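Local coordinates for alginate lyase (Bacteroides ovatus, PDB 3NNB), which probably cleaves the brown-algal polysaccharide alginate by beta-elimination, at residues A270-L275 / Q331-W336; M64-Y69 / L80-K85; K106-L111 / V128-V133. One frame throughout, in Å; residues are numbered along the deposited sequence.

Contact 1 of 3, residues A270-L275 / Q331-W336; sequences ARTTAL and QQIKEW
T273 and Q332 form a single beta bridge, the backbones passing with CA atoms 4.2 Å apart. I333 N donates to T272 O at 3.0 Å, while A274 N donates to Q331 O at 3.0 Å. The Q332 side chain leaves its backbone with CG anti to N (chi1 -178°) and bends at chi2, which turns the amide back over the start of the helix. There OE1 takes a weak bond from L275 N (2.9 Å, N-H...O 120°) and a further one from G276 N, so a side-chain oxygen serves N-H groups of the first helical turn. The other end of this amide is tied down too: NE2 donates to K334 O at 2.8 Å, and bonds at both ends of the amide fix its rotation. Beside it, L275 CD2 sits over one face of the W336 indole, 3.5 Å from CZ3, in a CH-pi contact. At the wetter end Q331 NE2 donates to water 1, which passes a bond on to A270 O; water 2 joins Q331 N to R271 O. I333 CD1 lies against T272 OG1 (3.6 Å), a hydroxyl that is also hydrogen-bonded to D86 O. The guanidinium of R271 points elsewhere, to a salt bridge with D86 and a cation-pi contact with Y277. T273 is the N-cap residue of helix 274-293 and E335 that of helix 336-351, so the bridge ties together the entries to two helices, with K339 of the second touching both L275 and Q332.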
loop_
_atom_site.group_PDB
_atom_site.type_symbol
_atom_site.label_atom_id
_atom_site.label_comp_id
_atom_site.label_asym_id
_atom_site.label_seq_id
_atom_site.Cartn_x
_atom_site.Cartn_y
_atom_site.Cartn_z
ATOM N N ALA A 270 -10.208 14.230 -11.478
ATOM C CA ALA A 270 -11.668 14.213 -11.671
ATOM C C ALA A 270 -12.393 13.692 -10.428
ATOM O O ALA A 270 -13.633 13.752 -10.374
ATOM C CB ALA A 270 -12.035 13.351 -12.854
ATOM N N ARG A 271 -11.662 13.150 -9.463
ATOM C CA ARG A 271 -12.300 12.546 -8.283
ATOM C C ARG A 271 -12.771 13.547 -7.242
ATOM O O ARG A 271 -12.301 14.690 -7.198
ATOM C CB ARG A 271 -11.331 11.571 -7.620
ATOM C CG ARG A 271 -10.783 10.475 -8.588
ATOM C CD ARG A 271 -11.866 9.594 -9.190
ATOM N NE ARG A 271 -12.496 8.806 -8.149
ATOM C CZ ARG A 271 -12.031 7.653 -7.687
ATOM N NH1 ARG A 271 -10.892 7.117 -8.163
ATOM N NH2 ARG A 271 -12.685 7.024 -6.715
ATOM N N THR A 272 -13.686 13.098 -6.340
ATOM C CA THR A 272 -14.126 13.956 -5.242
ATOM C C THR A 272 -13.030 14.192 -4.218
ATOM O O THR A 272 -13.049 15.196 -3.503
ATOM C CB THR A 272 -15.380 13.444 -4.526
ATOM O OG1 THR A 272 -15.092 12.195 -3.948
ATOM C CG2 THR A 272 -16.566 13.303 -5.475
ATOM N N THR A 273 -12.049 13.286 -4.169
ATOM C CA THR A 273 -10.825 13.511 -3.407
ATOM C C THR A 273 -9.612 13.621 -4.339
ATOM O O THR A 273 -8.687 12.809 -4.290
ATOM C CB THR A 273 -10.632 12.438 -2.299
ATOM O OG1 THR A 273 -10.648 11.108 -2.862
ATOM C CG2 THR A 273 -11.725 12.524 -1.224
ATOM N N ALA A 274 -9.630 14.631 -5.210
ATOM C CA ALA A 274 -8.599 14.779 -6.195
ATOM C C ALA A 274 -7.198 15.001 -5.620
ATOM O O ALA A 274 -6.223 14.530 -6.181
ATOM C CB ALA A 274 -8.989 15.912 -7.150
ATOM N N LEU A 275 -7.075 15.720 -4.490
ATOM C CA LEU A 275 -5.751 15.878 -3.898
ATOM C C LEU A 275 -5.309 14.516 -3.330
ATOM O O LEU A 275 -4.160 14.090 -3.506
ATOM C CB LEU A 275 -5.762 16.930 -2.821
ATOM C CG LEU A 275 -4.443 17.199 -2.118
ATOM C CD1 LEU A 275 -3.396 17.687 -3.107
ATOM C CD2 LEU A 275 -4.598 18.235 -0.924
ATOM N N GLN A 331 -11.836 19.059 -6.611
ATOM C CA GLN A 331 -12.508 18.692 -5.396
ATOM C C GLN A 331 -11.540 18.087 -4.362
ATOM O O GLN A 331 -10.552 17.425 -4.708
ATOM C CB GLN A 331 -13.627 17.700 -5.699
ATOM C CG GLN A 331 -14.700 18.199 -6.652
ATOM C CD GLN A 331 -15.720 17.094 -6.984
ATOM O OE1 GLN A 331 -16.692 16.952 -6.281
ATOM N NE2 GLN A 331 -15.408 16.253 -7.976
ATOM N N GLN A 332 -11.872 18.237 -3.077
ATOM C CA GLN A 332 -11.251 17.488 -2.010
ATOM C C GLN A 332 -12.210 17.557 -0.834
ATOM O O GLN A 332 -12.139 18.456 0.023
ATOM C CB GLN A 332 -9.858 17.973 -1.607
ATOM C CG GLN A 332 -9.201 17.153 -0.537
ATOM C CD GLN A 332 -8.880 15.702 -0.913
ATOM O OE1 GLN A 332 -8.646 15.371 -2.096
ATOM N NE2 GLN A 332 -8.935 14.800 0.103
ATOM N N ILE A 333 -13.121 16.606 -0.819
ATOM C CA ILE A 333 -14.300 16.705 0.044
ATOM C C ILE A 333 -14.065 16.443 1.538
ATOM O O ILE A 333 -14.950 16.723 2.355
ATOM C CB ILE A 333 -15.464 15.826 -0.469
ATOM C CG1 ILE A 333 -15.054 14.332 -0.471
ATOM C CG2 ILE A 333 -15.960 16.329 -1.860
ATOM C CD1 ILE A 333 -16.208 13.338 -0.719
ATOM N N LYS A 334 -12.894 15.898 1.866
ATOM C CA LYS A 334 -12.513 15.594 3.231
ATOM C C LYS A 334 -11.002 15.587 3.343
ATOM O O LYS A 334 -10.316 15.704 2.334
ATOM C CB LYS A 334 -13.065 14.236 3.622
ATOM C CG LYS A 334 -12.588 13.104 2.711
ATOM C CD LYS A 334 -13.198 11.724 3.082
ATOM C CE LYS A 334 -12.638 10.582 2.245
ATOM N NZ LYS A 334 -13.097 9.231 2.662
ATOM N N GLU A 335 -10.496 15.423 4.570
ATOM C CA GLU A 335 -9.072 15.148 4.796
ATOM C C GLU A 335 -8.089 16.166 4.198
ATOM O O GLU A 335 -6.967 15.791 3.874
ATOM C CB GLU A 335 -8.760 13.750 4.257
ATOM C CG GLU A 335 -9.465 12.642 4.991
ATOM C CD GLU A 335 -9.254 11.234 4.408
ATOM O OE1 GLU A 335 -8.928 11.043 3.217
ATOM O OE2 GLU A 335 -9.404 10.280 5.183
ATOM N N TRP A 336 -8.485 17.434 4.068
ATOM C CA TRP A 336 -7.566 18.451 3.536
ATOM C C TRP A 336 -6.255 18.517 4.300
ATOM O O TRP A 336 -5.200 18.394 3.728
ATOM C CB TRP A 336 -8.239 19.833 3.490
ATOM C CG TRP A 336 -7.322 20.844 2.916
ATOM C CD1 TRP A 336 -6.563 21.740 3.623
ATOM C CD2 TRP A 336 -7.001 21.040 1.538
ATOM N NE1 TRP A 336 -5.775 22.474 2.762
ATOM C CE2 TRP A 336 -6.053 22.077 1.475
ATOM C CE3 TRP A 336 -7.455 20.474 0.348
ATOM C CZ2 TRP A 336 -5.535 22.539 0.269
ATOM C CZ3 TRP A 336 -6.913 20.916 -0.848
ATOM C CH2 TRP A 336 -5.961 21.956 -0.868
HETATM O O HOH W 1 -16.369 14.064 -9.226
HETATM O O HOH W 2 -12.280 17.098 -8.817
#

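Contact 2 of 3, residues M64-Y69 / L80-K85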
loop_
_atom_site.group_PDB
_atom_site.type_symbol
_atom_site.label_atom_id
_atom_site.label_comp_id
_atom_site.label_asym_id
_atom_site.label_seq_id
_atom_site.Cartn_x
_atom_site.Cartn_y
_atom_site.Cartn_z
HETATM N N MSE A 64 -13.534 -11.773 0.842
HETATM C CA MSE A 64 -14.683 -11.039 0.339
HETATM C C MSE A 64 -14.648 -9.675 0.929
HETATM O O MSE A 64 -14.545 -9.515 2.162
HETATM C CB MSE A 64 -16.002 -11.754 0.714
HETATM C CG MSE A 64 -17.212 -11.105 0.045
HETATM SE SE MSE A 64 -18.842 -11.912 0.717
HETATM C CE MSE A 64 -20.108 -10.720 -0.219
ATOM N N SER A 65 -14.777 -8.680 0.060
ATOM C CA SER A 65 -14.970 -7.296 0.539
ATOM C C SER A 65 -16.016 -6.600 -0.319
ATOM O O SER A 65 -16.457 -7.159 -1.322
ATOM C CB SER A 65 -13.664 -6.489 0.473
ATOM O OG SER A 65 -13.201 -6.362 -0.853
HETATM N N MSE A 66 -16.406 -5.403 0.109
HETATM C CA MSE A 66 -17.393 -4.574 -0.595
HETATM C C MSE A 66 -16.738 -3.320 -1.158
HETATM O O MSE A 66 -15.891 -2.708 -0.494
HETATM C CB MSE A 66 -18.476 -4.119 0.393
HETATM C CG MSE A 66 -19.671 -3.447 -0.278
HETATM SE SE MSE A 66 -20.857 -2.682 1.090
HETATM C CE MSE A 66 -20.025 -1.008 1.170
ATOM N N GLY A 67 -17.134 -2.907 -2.355
ATOM C CA GLY A 67 -16.663 -1.640 -2.912
ATOM C C GLY A 67 -16.947 -0.518 -1.906
ATOM O O GLY A 67 -18.121 -0.297 -1.534
ATOM N N PRO A 68 -15.911 0.191 -1.430
ATOM C CA PRO A 68 -16.156 1.076 -0.280
ATOM C C PRO A 68 -17.095 2.242 -0.539
ATOM O O PRO A 68 -17.725 2.709 0.395
ATOM C CB PRO A 68 -14.776 1.619 0.042
ATOM C CG PRO A 68 -13.915 0.545 -0.340
ATOM C CD PRO A 68 -14.471 -0.044 -1.593
ATOM N N TYR A 69 -17.181 2.711 -1.790
ATOM C CA TYR A 69 -17.995 3.894 -2.104
ATOM C C TYR A 69 -19.416 3.569 -2.553
ATOM O O TYR A 69 -20.109 4.427 -3.119
ATOM C CB TYR A 69 -17.302 4.732 -3.156
ATOM C CG TYR A 69 -15.915 5.224 -2.770
ATOM C CD1 TYR A 69 -15.580 5.602 -1.472
ATOM C CD2 TYR A 69 -14.944 5.358 -3.754
ATOM C CE1 TYR A 69 -14.281 6.090 -1.167
ATOM C CE2 TYR A 69 -13.645 5.840 -3.438
ATOM C CZ TYR A 69 -13.347 6.217 -2.163
ATOM O OH TYR A 69 -12.063 6.690 -1.880
ATOM N N LEU A 80 -31.395 -1.851 -3.569
ATOM C CA LEU A 80 -30.597 -2.524 -4.602
ATOM C C LEU A 80 -30.987 -2.147 -5.996
ATOM O O LEU A 80 -32.188 -1.989 -6.282
ATOM C CB LEU A 80 -30.737 -4.045 -4.489
ATOM C CG LEU A 80 -30.301 -4.670 -3.197
ATOM C CD1 LEU A 80 -30.705 -6.169 -3.228
ATOM C CD2 LEU A 80 -28.803 -4.482 -3.084
ATOM N N PRO A 81 -30.010 -2.013 -6.897
ATOM C CA PRO A 81 -28.583 -2.212 -6.672
ATOM C C PRO A 81 -28.002 -0.988 -5.975
ATOM O O PRO A 81 -28.551 0.105 -6.068
ATOM C CB PRO A 81 -28.006 -2.344 -8.082
ATOM C CG PRO A 81 -28.985 -1.690 -8.968
ATOM C CD PRO A 81 -30.322 -1.815 -8.332
ATOM N N TYR A 82 -26.896 -1.188 -5.268
ATOM C CA TYR A 82 -26.171 -0.068 -4.704
ATOM C C TYR A 82 -25.731 0.953 -5.744
ATOM O O TYR A 82 -25.538 0.645 -6.915
ATOM C CB TYR A 82 -24.956 -0.581 -3.913
ATOM C CG TYR A 82 -25.290 -1.083 -2.490
ATOM C CD1 TYR A 82 -26.575 -1.525 -2.153
ATOM C CD2 TYR A 82 -24.315 -1.154 -1.508
ATOM C CE1 TYR A 82 -26.870 -1.999 -0.891
ATOM C CE2 TYR A 82 -24.593 -1.605 -0.248
ATOM C CZ TYR A 82 -25.880 -2.061 0.079
ATOM O OH TYR A 82 -26.115 -2.487 1.359
ATOM N N ILE A 83 -25.509 2.159 -5.253
ATOM C CA ILE A 83 -25.088 3.281 -6.052
ATOM C C ILE A 83 -23.814 3.868 -5.475
ATOM O O ILE A 83 -23.504 3.689 -4.303
ATOM C CB ILE A 83 -26.204 4.343 -6.181
ATOM C CG1 ILE A 83 -26.696 4.813 -4.794
ATOM C CG2 ILE A 83 -27.337 3.778 -7.103
ATOM C CD1 ILE A 83 -27.632 6.087 -4.846
ATOM N N ARG A 84 -23.068 4.569 -6.316
ATOM C CA ARG A 84 -21.762 5.071 -5.926
ATOM C C ARG A 84 -21.805 6.500 -5.406
ATOM O O ARG A 84 -22.477 7.361 -5.956
ATOM C CB ARG A 84 -20.794 4.979 -7.096
ATOM C CG ARG A 84 -19.359 5.282 -6.740
ATOM C CD ARG A 84 -18.569 5.111 -8.011
ATOM N NE ARG A 84 -17.180 5.504 -7.980
ATOM C CZ ARG A 84 -16.640 6.534 -8.629
ATOM N NH1 ARG A 84 -17.364 7.441 -9.283
ATOM N NH2 ARG A 84 -15.333 6.703 -8.549
ATOM N N LYS A 85 -21.113 6.724 -4.288
ATOM C CA LYS A 85 -20.898 8.047 -3.702
ATOM C C LYS A 85 -19.374 8.230 -3.562
ATOM O O LYS A 85 -18.777 7.906 -2.515
ATOM C CB LYS A 85 -21.547 8.144 -2.321
ATOM C CG LYS A 85 -23.073 7.906 -2.306
ATOM C CD LYS A 85 -23.804 8.950 -3.109
ATOM C CE LYS A 85 -25.338 8.747 -2.950
ATOM N NZ LYS A 85 -26.131 9.804 -3.640
#
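Y69 O receives the backbone N-H of K85 at 2.8 Å, and the bond is nearly straight, 174° at the hydrogen, with the donor lying almost on the extension of the C=O bond. R84 CA adds a CA-H...O contact to this oxygen at 3.3 Å, so one carbonyl gathers two neighbouring groups of the 80-85 chain. The Y69 side chain starts close by, its CB 3.6 Å from K85 O, but the ring then leads away from the 80-85 segment and its hydroxyl is hydrogen-bonded to Y277. With CG anti to the backbone N (chi1 -171°), R84 sets CG 4.2 Å from Y69 CB. Farther back along both segments, M66, a selenomethionine, makes a Met-aromatic contact: SE lies 4.1 Å from Y82 CE2 and oblique to the ring. A bend at chi3 (89°) turns CE aside there, and Y82 OH is held by E92. Y69 directly precedes strand 70-71 and K85 directly follows strand 83-84, so their bond lies at one end of this short antiparallel pair; the selenium contact lies apart from it. A directional backbone bond and a dispersive selenium-ring contact thus connect the segments, with no salt bridge between them.

Contact 3 of 3, residues K106-L111 / V128-V133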
loop_
_atom_site.group_PDB
_atom_site.type_symbol
_atom_site.label_atom_id
_atom_site.label_comp_id
_atom_site.label_asym_id
_atom_site.label_seq_id
_atom_site.Cartn_x
_atom_site.Cartn_y
_atom_site.Cartn_z
ATOM N N LYS A 106 -1.279 -4.349 9.126
ATOM C CA LYS A 106 -0.697 -3.304 9.964
ATOM C C LYS A 106 0.026 -3.888 11.161
ATOM O O LYS A 106 1.110 -3.439 11.528
ATOM C CB LYS A 106 -1.746 -2.308 10.408
ATOM C CG LYS A 106 -2.228 -1.456 9.282
ATOM C CD LYS A 106 -3.168 -0.347 9.798
ATOM C CE LYS A 106 -4.609 -0.749 9.818
ATOM N NZ LYS A 106 -5.467 0.480 9.803
ATOM N N ALA A 107 -0.575 -4.894 11.779
ATOM C CA ALA A 107 0.037 -5.539 12.965
ATOM C C ALA A 107 1.345 -6.242 12.625
ATOM O O ALA A 107 2.328 -6.136 13.350
ATOM C CB ALA A 107 -0.968 -6.534 13.625
ATOM N N VAL A 108 1.379 -6.956 11.516
ATOM C CA VAL A 108 2.577 -7.679 11.127
ATOM C C VAL A 108 3.678 -6.691 10.797
ATOM O O VAL A 108 4.839 -6.911 11.158
ATOM C CB VAL A 108 2.287 -8.619 9.944
ATOM C CG1 VAL A 108 3.580 -9.106 9.313
ATOM C CG2 VAL A 108 1.381 -9.826 10.443
ATOM N N THR A 109 3.302 -5.599 10.120
ATOM C CA THR A 109 4.255 -4.530 9.779
ATOM C C THR A 109 4.819 -3.873 11.057
ATOM O O THR A 109 6.049 -3.738 11.213
ATOM C CB THR A 109 3.655 -3.535 8.774
ATOM O OG1 THR A 109 3.457 -4.228 7.526
ATOM C CG2 THR A 109 4.563 -2.335 8.547
ATOM N N THR A 110 3.942 -3.483 11.974
ATOM C CA THR A 110 4.337 -2.920 13.257
ATOM C C THR A 110 5.294 -3.866 14.009
ATOM O O THR A 110 6.353 -3.442 14.537
ATOM C CB THR A 110 3.087 -2.645 14.130
ATOM O OG1 THR A 110 2.271 -1.654 13.484
ATOM C CG2 THR A 110 3.442 -2.186 15.536
ATOM N N LEU A 111 4.899 -5.135 14.112
ATOM C CA LEU A 111 5.655 -6.124 14.859
ATOM C C LEU A 111 6.999 -6.427 14.236
ATOM O O LEU A 111 7.989 -6.585 14.943
ATOM C CB LEU A 111 4.846 -7.408 15.083
ATOM C CG LEU A 111 3.637 -7.150 16.039
ATOM C CD1 LEU A 111 2.555 -8.262 15.827
ATOM C CD2 LEU A 111 4.076 -7.016 17.554
ATOM N N VAL A 128 4.308 -13.838 13.674
ATOM C CA VAL A 128 4.163 -15.177 13.075
ATOM C C VAL A 128 2.783 -15.776 13.428
ATOM O O VAL A 128 2.211 -16.478 12.601
ATOM C CB VAL A 128 5.389 -16.081 13.455
ATOM C CG1 VAL A 128 5.190 -17.530 13.028
ATOM C CG2 VAL A 128 6.636 -15.533 12.772
ATOM N N ASP A 129 2.253 -15.476 14.629
ATOM C CA ASP A 129 0.910 -15.926 15.030
ATOM C C ASP A 129 -0.130 -15.294 14.100
ATOM O O ASP A 129 -0.940 -16.015 13.530
ATOM C CB ASP A 129 0.691 -15.577 16.497
ATOM C CG ASP A 129 -0.583 -16.122 17.094
ATOM O OD1 ASP A 129 -1.232 -17.036 16.560
ATOM O OD2 ASP A 129 -0.856 -15.641 18.223
ATOM N N PHE A 130 -0.063 -13.975 13.882
ATOM C CA PHE A 130 -0.946 -13.341 12.897
ATOM C C PHE A 130 -0.831 -13.999 11.523
ATOM O O PHE A 130 -1.817 -14.243 10.880
ATOM C CB PHE A 130 -0.599 -11.863 12.701
ATOM C CG PHE A 130 -1.195 -10.930 13.739
ATOM C CD1 PHE A 130 -2.496 -10.445 13.555
ATOM C CD2 PHE A 130 -0.444 -10.436 14.827
ATOM C CE1 PHE A 130 -3.054 -9.569 14.455
ATOM C CE2 PHE A 130 -1.007 -9.557 15.742
ATOM C CZ PHE A 130 -2.322 -9.140 15.565
ATOM N N LEU A 131 0.390 -14.222 11.058
ATOM C CA LEU A 131 0.600 -14.790 9.716
ATOM C C LEU A 131 0.078 -16.238 9.610
ATOM O O LEU A 131 -0.478 -16.624 8.576
ATOM C CB LEU A 131 2.064 -14.774 9.385
ATOM C CG LEU A 131 2.686 -13.418 9.121
ATOM C CD1 LEU A 131 4.249 -13.516 9.001
ATOM C CD2 LEU A 131 2.057 -12.653 7.894
ATOM N N ASN A 132 0.317 -17.045 10.648
ATOM C CA ASN A 132 -0.232 -18.418 10.692
ATOM C C ASN A 132 -1.745 -18.394 10.566
ATOM O O ASN A 132 -2.339 -19.095 9.724
ATOM C CB ASN A 132 0.128 -19.147 12.016
ATOM C CG ASN A 132 1.556 -19.632 12.051
ATOM O OD1 ASN A 132 2.133 -19.933 11.024
ATOM N ND2 ASN A 132 2.104 -19.785 13.249
ATOM N N VAL A 133 -2.367 -17.566 11.388
ATOM C CA VAL A 133 -3.829 -17.514 11.429
ATOM C C VAL A 133 -4.373 -17.023 10.083
ATOM O O VAL A 133 -5.323 -17.582 9.538
ATOM C CB VAL A 133 -4.335 -16.669 12.587
ATOM C CG1 VAL A 133 -5.858 -16.473 12.475
ATOM C CG2 VAL A 133 -3.945 -17.351 13.931
#
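A107 and F130 meet at the centre of a helical hairpin, in which helices 98-118 and 121-136 run nearly antiparallel; the two short segments are inclined at 151° with axes 9.5 Å apart at closest approach. The pairing is consistent with the alpha-helical toroid expected for this family, which is built of such antiparallel pairs. The tight part is the seat of the phenyl ring. F130 CG stands anti to the carbonyl carbon (chi1 -82°), and the ring reaches across to the partner helix, where A107 CB lies over one face, offset toward the rim, 3.5 Å from CZ. It is a CH-pi contact, and the small alanine lets the aromatic ring come close to the helix. One turn on, the L111 side chain crosses that of F130 at about a right angle, its CD1 3.8 Å from CE2, oblique to the ring. V108 slides past F130 in the opposite sense, with CG2 3.6 Å from CB of the phenylalanine.

The packing is looser toward L131, where V108 CG2 comes no nearer than 3.9 Å to L131, at CD2, and both of these side chains also meet helix 171-180, V108 through M174 and L131 through M178. The outward side contrasts with this apolar seam: K106 is exposed, and D129, N132 and V133 on the second helix are partly exposed, and none of the four takes part in the contact. No hydrogen bond joins the segments, so apolar contact alone connects them here. On the side of helix 98-118 turned from the seam, T110 OG1 donates to K106 O at 2.9 Å, arriving on the opposite face of that carbonyl from T110 N.

Contacts 1 and 2 touch each other: R271 NH2 packs 3.6 Å from Y69 CE2 and lies only 3.2 Å from R84 NH2. This pair of like charges is probably eased by D86, which forms a salt bridge with R271 and a long, weak ion pair with R84. A citrate, probably from the crystallisation liquor, is bound to R271 and lies close to R84, and a glycerol is bound to T273, consistent with a polar pocket between the two contacts. Contact 3 stands apart, its centre about 32 Å from that of contact 1 and about 29 Å from that of contact 2; the side chain of L131 is about 11 Å from the sodium ion held by E182, S184 and F187.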